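Local structure of iota-carrageenase (1H80) at residues W173-Q184 and G198-S209. The protein hydrolyses the beta-1,4 linkages of iota-carrageenans, sulfated galactans of red algal cell walls, with inversion of anomeric configuration. Sequence-based numbering, arbitrary orientation.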
ATOM      1  N   TRP A 173       5.478  11.483 -11.509  1.00 13.21           N
ATOM      2  CA  TRP A 173       4.629  10.501 -10.857  1.00 12.70           C
ATOM      3  C   TRP A 173       3.223  10.604 -11.406  1.00 13.08           C
ATOM      4  O   TRP A 173       2.943  11.465 -12.234  1.00 14.96           O
ATOM      5  CB  TRP A 173       4.656  10.688  -9.339  1.00 13.08           C
ATOM      6  CG  TRP A 173       4.271  12.045  -8.873  1.00 12.82           C
ATOM      7  CD1 TRP A 173       3.013  12.499  -8.631  1.00 13.03           C
ATOM      8  CD2 TRP A 173       5.154  13.138  -8.607  1.00 12.88           C
ATOM      9  NE1 TRP A 173       3.052  13.810  -8.227  1.00 13.07           N
ATOM     10  CE2 TRP A 173       4.356  14.229  -8.204  1.00 13.37           C
ATOM     11  CE3 TRP A 173       6.544  13.303  -8.671  1.00 13.24           C
ATOM     12  CZ2 TRP A 173       4.900  15.472  -7.865  1.00 13.49           C
ATOM     13  CZ3 TRP A 173       7.085  14.540  -8.334  1.00 13.36           C
ATOM     14  CH2 TRP A 173       6.264  15.604  -7.938  1.00 12.62           C
ATOM     15  N   SER A 174       2.340   9.730 -10.943  1.00 13.26           N
ATOM     16  CA  SER A 174       0.990   9.708 -11.484  1.00 13.18           C
ATOM     17  C   SER A 174       0.010  10.755 -10.989  1.00 13.30           C
ATOM     18  O   SER A 174       0.129  11.295  -9.885  1.00 12.55           O
ATOM     19  CB  SER A 174       0.385   8.310 -11.312  1.00 15.01           C
ATOM     20  OG  SER A 174       0.117   8.015  -9.955  1.00 15.57           O
ATOM     21  N   ARG A 175      -0.966  11.036 -11.845  1.00 12.47           N
ATOM     22  CA  ARG A 175      -2.009  11.999 -11.547  1.00 14.24           C
ATOM     23  C   ARG A 175      -3.281  11.544 -12.235  1.00 13.27           C
ATOM     24  O   ARG A 175      -3.232  10.916 -13.294  1.00 13.28           O
ATOM     25  CB  ARG A 175      -1.673  13.378 -12.111  1.00 17.36           C
ATOM     26  CG  ARG A 175      -0.243  13.816 -11.986  1.00 21.74           C
ATOM     27  CD  ARG A 175      -0.069  15.111 -12.769  1.00 24.67           C
ATOM     28  NE  ARG A 175      -0.786  16.229 -12.165  1.00 26.63           N
ATOM     29  CZ  ARG A 175      -0.404  16.864 -11.059  1.00 28.17           C
ATOM     30  NH1 ARG A 175       0.697  16.499 -10.418  1.00 29.28           N
ATOM     31  NH2 ARG A 175      -1.129  17.869 -10.588  1.00 28.04           N
ATOM     32  N   ASN A 176      -4.411  11.870 -11.624  1.00 12.04           N
ATOM     33  CA  ASN A 176      -5.718  11.568 -12.189  1.00 11.69           C
ATOM     34  C   ASN A 176      -5.926  10.093 -12.467  1.00 11.01           C
ATOM     35  O   ASN A 176      -5.787   9.623 -13.596  1.00 11.78           O
ATOM     36  CB  ASN A 176      -5.911  12.381 -13.472  1.00 12.80           C
ATOM     37  CG  ASN A 176      -5.558  13.844 -13.288  1.00 14.77           C
ATOM     38  OD1 ASN A 176      -5.798  14.421 -12.229  1.00 14.66           O
ATOM     39  ND2 ASN A 176      -4.993  14.453 -14.324  1.00 16.17           N
ATOM     40  N   GLY A 177      -6.269   9.362 -11.423  1.00 10.03           N
ATOM     41  CA  GLY A 177      -6.482   7.943 -11.597  1.00 10.23           C
ATOM     42  C   GLY A 177      -7.388   7.366 -10.543  1.00  9.66           C
ATOM     43  O   GLY A 177      -7.682   7.998  -9.529  1.00 10.43           O
ATOM     44  N   ILE A 178      -7.853   6.156 -10.814  1.00  9.78           N
ATOM     45  CA  ILE A 178      -8.711   5.431  -9.898  1.00  9.39           C
ATOM     46  C   ILE A 178      -8.125   4.038  -9.750  1.00 10.18           C
ATOM     47  O   ILE A 178      -7.845   3.370 -10.742  1.00 10.47           O
ATOM     48  CB  ILE A 178     -10.147   5.288 -10.445  1.00  8.95           C
ATOM     49  CG1 ILE A 178     -10.761   6.670 -10.664  1.00 10.57           C
ATOM     50  CG2 ILE A 178     -10.991   4.462  -9.478  1.00 10.81           C
ATOM     51  CD1 ILE A 178     -12.191   6.633 -11.186  1.00 11.23           C
ATOM     52  N   ILE A 179      -7.912   3.623  -8.511  1.00  9.38           N
ATOM     53  CA  ILE A 179      -7.399   2.284  -8.221  1.00 10.27           C
ATOM     54  C   ILE A 179      -8.478   1.717  -7.318  1.00 10.84           C
ATOM     55  O   ILE A 179      -8.685   2.198  -6.203  1.00 11.30           O
ATOM     56  CB  ILE A 179      -6.048   2.362  -7.508  1.00 11.12           C
ATOM     57  CG1 ILE A 179      -5.024   2.977  -8.463  1.00 12.85           C
ATOM     58  CG2 ILE A 179      -5.612   0.969  -7.061  1.00 12.63           C
ATOM     59  CD1 ILE A 179      -3.683   3.271  -7.834  1.00 12.64           C
ATOM     60  N   GLU A 180      -9.182   0.697  -7.799  1.00 11.03           N
ATOM     61  CA  GLU A 180     -10.305   0.182  -7.032  1.00 11.38           C
ATOM     62  C   GLU A 180     -10.618  -1.285  -7.165  1.00 11.97           C
ATOM     63  O   GLU A 180     -10.137  -1.963  -8.066  1.00 11.85           O
ATOM     64  CB  GLU A 180     -11.569   0.925  -7.456  1.00 13.32           C
ATOM     65  CG  GLU A 180     -11.817   0.779  -8.963  1.00 16.31           C
ATOM     66  CD  GLU A 180     -13.248   1.050  -9.386  1.00 20.17           C
ATOM     67  OE1 GLU A 180     -13.883   1.958  -8.820  1.00 22.74           O
ATOM     68  OE2 GLU A 180     -13.732   0.358 -10.309  0.75 21.57           O
ATOM     69  N   ARG A 181     -11.457  -1.761  -6.251  1.00 11.71           N
ATOM     70  CA  ARG A 181     -11.917  -3.143  -6.238  1.00 12.15           C
ATOM     71  C   ARG A 181     -10.800  -4.166  -6.313  1.00 11.94           C
ATOM     72  O   ARG A 181     -10.720  -4.949  -7.261  1.00 11.52           O
ATOM     73  CB  ARG A 181     -12.895  -3.365  -7.391  1.00 13.65           C
ATOM     74  CG  ARG A 181     -14.100  -2.443  -7.348  0.50 16.37           C
ATOM     75  CD  ARG A 181     -15.003  -2.675  -8.540  0.50 19.80           C
ATOM     76  NE  ARG A 181     -15.567  -4.021  -8.536  0.50 22.70           N
ATOM     77  CZ  ARG A 181     -16.204  -4.565  -9.568  0.50 24.74           C
ATOM     78  NH1 ARG A 181     -16.355  -3.879 -10.693  0.50 25.00           N
ATOM     79  NH2 ARG A 181     -16.693  -5.793  -9.474  0.50 25.06           N
ATOM     80  N   ILE A 182      -9.944  -4.167  -5.301  1.00 11.39           N
ATOM     81  CA  ILE A 182      -8.849  -5.111  -5.254  1.00 12.36           C
ATOM     82  C   ILE A 182      -8.802  -5.723  -3.869  1.00 11.74           C
ATOM     83  O   ILE A 182      -9.006  -5.042  -2.867  1.00 12.29           O
ATOM     84  CB  ILE A 182      -7.499  -4.432  -5.560  1.00 12.69           C
ATOM     85  CG1 ILE A 182      -7.541  -3.804  -6.957  1.00 13.65           C
ATOM     86  CG2 ILE A 182      -6.374  -5.463  -5.494  1.00 13.12           C
ATOM     87  CD1 ILE A 182      -6.333  -2.945  -7.280  1.00 15.29           C
ATOM     88  N   LYS A 183      -8.569  -7.027  -3.828  1.00 12.23           N
ATOM     89  CA  LYS A 183      -8.468  -7.750  -2.573  1.00 12.94           C
ATOM     90  C   LYS A 183      -7.133  -8.461  -2.611  1.00 12.80           C
ATOM     91  O   LYS A 183      -6.794  -9.088  -3.613  1.00 13.68           O
ATOM     92  CB  LYS A 183      -9.594  -8.782  -2.450  1.00 14.74           C
ATOM     93  CG  LYS A 183      -9.396  -9.813  -1.337  1.00 17.98           C
ATOM     94  CD  LYS A 183      -9.330  -9.167   0.037  1.00 19.29           C
ATOM     95  CE  LYS A 183      -9.013 -10.192   1.119  1.00 20.62           C
ATOM     96  NZ  LYS A 183     -10.052 -11.264   1.186  1.00 22.85           N
ATOM     97  N   GLN A 184      -6.365  -8.341  -1.536  1.00 12.59           N
ATOM     98  CA  GLN A 184      -5.077  -9.010  -1.455  1.00 13.29           C
ATOM     99  C   GLN A 184      -5.093  -9.978  -0.288  1.00 14.00           C
ATOM    100  O   GLN A 184      -5.461  -9.612   0.829  1.00 14.37           O
ATOM    101  CB  GLN A 184      -3.945  -8.002  -1.260  1.00 14.30           C
ATOM    102  CG  GLN A 184      -2.566  -8.651  -1.227  1.00 14.64           C
ATOM    103  CD  GLN A 184      -1.446  -7.646  -1.384  1.00 16.76           C
ATOM    104  OE1 GLN A 184      -1.616  -6.617  -2.034  1.00 18.21           O
ATOM    105  NE2 GLN A 184      -0.288  -7.947  -0.811  1.00 15.96           N
ATOM    106  N   GLY A 198       4.441   9.181  -4.722  1.00 14.09           N
ATOM    107  CA  GLY A 198       4.145  10.424  -5.408  1.00 13.12           C
ATOM    108  C   GLY A 198       2.804  10.250  -6.086  1.00 12.99           C
ATOM    109  O   GLY A 198       2.591   9.265  -6.795  1.00 12.89           O
ATOM    110  N   ALA A 199       1.894  11.189  -5.870  1.00 12.89           N
ATOM    111  CA  ALA A 199       0.576  11.084  -6.476  1.00 12.93           C
ATOM    112  C   ALA A 199      -0.229  12.360  -6.331  1.00 13.79           C
ATOM    113  O   ALA A 199      -0.124  13.071  -5.335  1.00 14.37           O
ATOM    114  CB  ALA A 199      -0.188   9.920  -5.848  1.00 14.28           C
ATOM    115  N   ASP A 200      -1.035  12.643  -7.345  1.00 13.52           N
ATOM    116  CA  ASP A 200      -1.896  13.812  -7.337  1.00 13.78           C
ATOM    117  C   ASP A 200      -3.247  13.418  -7.901  1.00 13.01           C
ATOM    118  O   ASP A 200      -3.326  12.821  -8.970  1.00 13.93           O
ATOM    119  CB  ASP A 200      -1.302  14.931  -8.192  1.00 15.50           C
ATOM    120  CG  ASP A 200      -0.213  15.700  -7.477  1.00 18.19           C
ATOM    121  OD1 ASP A 200      -0.545  16.553  -6.624  1.00 20.11           O
ATOM    122  OD2 ASP A 200       0.973  15.449  -7.764  1.00 20.39           O
ATOM    123  N   ASN A 201      -4.301  13.730  -7.159  1.00 12.91           N
ATOM    124  CA  ASN A 201      -5.662  13.455  -7.588  1.00 12.24           C
ATOM    125  C   ASN A 201      -5.910  11.994  -7.946  1.00 11.84           C
ATOM    126  O   ASN A 201      -6.217  11.658  -9.091  1.00 11.48           O
ATOM    127  CB  ASN A 201      -6.012  14.347  -8.778  1.00 13.55           C
ATOM    128  CG  ASN A 201      -7.496  14.419  -9.026  1.00 14.45           C
ATOM    129  OD1 ASN A 201      -8.281  14.578  -8.091  1.00 15.21           O
ATOM    130  ND2 ASN A 201      -7.895  14.317 -10.290  1.00 14.53           N
ATOM    131  N   ILE A 202      -5.770  11.133  -6.949  1.00 11.58           N
ATOM    132  CA  ILE A 202      -6.000   9.709  -7.134  1.00 11.64           C
ATOM    133  C   ILE A 202      -7.132   9.298  -6.206  1.00 11.83           C
ATOM    134  O   ILE A 202      -7.237   9.795  -5.081  1.00 12.01           O
ATOM    135  CB  ILE A 202      -4.752   8.873  -6.765  1.00 11.46           C
ATOM    136  CG1 ILE A 202      -3.526   9.373  -7.536  1.00 13.35           C
ATOM    137  CG2 ILE A 202      -5.017   7.397  -7.042  1.00 12.38           C
ATOM    138  CD1 ILE A 202      -3.636   9.256  -9.045  1.00 13.60           C
ATOM    139  N   LEU A 203      -7.995   8.415  -6.691  1.00 11.11           N
ATOM    140  CA  LEU A 203      -9.096   7.898  -5.896  1.00 11.23           C
ATOM    141  C   LEU A 203      -8.818   6.424  -5.644  1.00 11.03           C
ATOM    142  O   LEU A 203      -8.611   5.661  -6.586  1.00 11.77           O
ATOM    143  CB  LEU A 203     -10.431   8.049  -6.637  1.00 11.40           C
ATOM    144  CG  LEU A 203     -11.605   7.276  -6.017  1.00 11.63           C
ATOM    145  CD1 LEU A 203     -11.900   7.799  -4.618  1.00 11.81           C
ATOM    146  CD2 LEU A 203     -12.833   7.412  -6.904  1.00 13.31           C
ATOM    147  N   PHE A 204      -8.774   6.047  -4.369  1.00 11.15           N
ATOM    148  CA  PHE A 204      -8.551   4.659  -3.952  1.00 11.06           C
ATOM    149  C   PHE A 204      -9.895   4.214  -3.397  1.00 11.10           C
ATOM    150  O   PHE A 204     -10.430   4.837  -2.479  1.00 12.56           O
ATOM    151  CB  PHE A 204      -7.487   4.596  -2.856  1.00 11.21           C
ATOM    152  CG  PHE A 204      -6.119   4.993  -3.322  1.00 10.69           C
ATOM    153  CD1 PHE A 204      -5.326   4.092  -4.026  1.00 11.91           C
ATOM    154  CD2 PHE A 204      -5.623   6.265  -3.069  1.00 11.86           C
ATOM    155  CE1 PHE A 204      -4.057   4.451  -4.469  1.00 11.95           C
ATOM    156  CE2 PHE A 204      -4.350   6.638  -3.509  1.00 11.76           C
ATOM    157  CZ  PHE A 204      -3.567   5.727  -4.211  1.00 12.62           C
ATOM    158  N   ARG A 205     -10.450   3.139  -3.939  1.00 11.85           N
ATOM    159  CA  ARG A 205     -11.769   2.710  -3.489  1.00 12.13           C
ATOM    160  C   ARG A 205     -11.969   1.202  -3.453  1.00 12.50           C
ATOM    161  O   ARG A 205     -11.537   0.488  -4.349  1.00 12.43           O
ATOM    162  CB  ARG A 205     -12.820   3.360  -4.397  1.00 14.48           C
ATOM    163  CG  ARG A 205     -14.268   2.996  -4.119  1.00 16.99           C
ATOM    164  CD  ARG A 205     -15.196   3.860  -4.982  1.00 19.15           C
ATOM    165  NE  ARG A 205     -14.954   3.685  -6.414  1.00 19.75           N
ATOM    166  CZ  ARG A 205     -15.362   4.539  -7.352  1.00 20.20           C
ATOM    167  NH1 ARG A 205     -16.028   5.632  -7.012  1.00 21.11           N
ATOM    168  NH2 ARG A 205     -15.113   4.295  -8.630  1.00 20.30           N
ATOM    169  N   ASN A 206     -12.634   0.734  -2.400  1.00 12.13           N
ATOM    170  CA  ASN A 206     -12.928  -0.683  -2.230  1.00 13.00           C
ATOM    171  C   ASN A 206     -11.660  -1.514  -2.335  1.00 12.85           C
ATOM    172  O   ASN A 206     -11.493  -2.321  -3.252  1.00 12.72           O
ATOM    173  CB  ASN A 206     -13.942  -1.141  -3.279  1.00 14.06           C
ATOM    174  CG  ASN A 206     -14.540  -2.493  -2.953  1.00 16.29           C
ATOM    175  OD1 ASN A 206     -14.100  -3.172  -2.024  1.00 17.68           O
ATOM    176  ND2 ASN A 206     -15.549  -2.895  -3.720  1.00 18.78           N
ATOM    177  N   LEU A 207     -10.767  -1.298  -1.376  1.00 12.71           N
ATOM    178  CA  LEU A 207      -9.496  -2.007  -1.319  1.00 12.24           C
ATOM    179  C   LEU A 207      -9.456  -2.758  -0.000  1.00 13.50           C
ATOM    180  O   LEU A 207      -9.840  -2.218   1.034  1.00 14.49           O
ATOM    181  CB  LEU A 207      -8.344  -1.009  -1.390  1.00 12.59           C
ATOM    182  CG  LEU A 207      -8.336  -0.116  -2.631  1.00 12.99           C
ATOM    183  CD1 LEU A 207      -7.176   0.867  -2.531  1.00 13.78           C
ATOM    184  CD2 LEU A 207      -8.216  -0.967  -3.895  1.00 12.70           C
ATOM    185  N   HIS A 208      -9.003  -4.004  -0.039  1.00 13.01           N
ATOM    186  CA  HIS A 208      -8.947  -4.817   1.166  1.00 14.17           C
ATOM    187  C   HIS A 208      -7.669  -5.640   1.152  1.00 13.88           C
ATOM    188  O   HIS A 208      -7.376  -6.322   0.173  1.00 14.45           O
ATOM    189  CB  HIS A 208     -10.172  -5.734   1.206  1.00 15.33           C
ATOM    190  CG  HIS A 208     -10.229  -6.642   2.395  1.00 17.68           C
ATOM    191  ND1 HIS A 208     -11.236  -7.566   2.571  1.00 19.74           N
ATOM    192  CD2 HIS A 208      -9.413  -6.766   3.470  1.00 19.60           C
ATOM    193  CE1 HIS A 208     -11.038  -8.222   3.700  1.00 20.23           C
ATOM    194  NE2 HIS A 208      -9.938  -7.756   4.264  1.00 20.13           N
ATOM    195  N   SER A 209      -6.897  -5.552   2.226  1.00 13.99           N
ATOM    196  CA  SER A 209      -5.672  -6.326   2.322  1.00 14.54           C
ATOM    197  C   SER A 209      -5.694  -7.170   3.581  1.00 15.07           C
ATOM    198  O   SER A 209      -6.045  -6.684   4.655  1.00 15.41           O
ATOM    199  CB  SER A 209      -4.442  -5.412   2.347  1.00 15.73           C
ATOM    200  OG  SER A 209      -3.257  -6.182   2.483  1.00 17.85           O
TER
HETATM  201  O   HOH W   1       2.706   7.692  -9.025  1.00 15.42           O
HETATM  202  O   HOH W   2     -15.194   0.866  -6.898  1.00 43.41           O
HETATM  203  O   HOH W   3     -11.889  -5.152  -2.279  1.00 19.09           O
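I179 and F204 sit one above the other in neighbouring coils of a right-handed parallel beta-helix, the fold of pectate lyase-like proteins. Residues 173-184 and 198-209 follow the same path one coil apart, turning corners near N176 and N201 and at R181 and N206. Main-chain hydrogen bonds join them in parallel register, as in I179 N to L203 O (2.9 Å).

Apolar side chains stack along the inner face. I179 CD1 touches F204 CE1 at 3.6 Å, and L207 CD2 lies against I182 CB; branched and aromatic residues suit this core, where I160 of strand 160-167 touches both I179 and I182. G177 leaves room for I202, whose CD1 comes to 3.5 Å from G177 N.

Charged pairs lie on the outer face, on both sides of I178 and L203. R205 NH2 meets E180 OE1 within the guanidinium plane at 2.6 Å; S146 takes E180 OE2 and D8 pairs with R205 NH1. D200 OD2 accepts W173 NE1 in a nearly straight bond (172°) and forms a salt bridge with R175 NH1 at 2.9 Å, while R233 holds OD1. With CG tucked between backbone N and carbonyl carbon (chi1 56°), the W173 indole swings across to G198, whose CA packs over the face of its five-membered ring. A leucine in place of W173 would probably leave D200 OD2 with R175 but no indole N-H, and take the flat ring off G198 CA.

At the first corner, N201 ND2 donates to N176 OD1, the two amide planes 77° apart. Both residues have positive phi, easier for asparagine than for most, and ND2 also bonds D10 O. K183 lies along H208, whose NE2 is bonded to S243, and K183 CE sits 3.8 Å from the imidazole centroid, over its face.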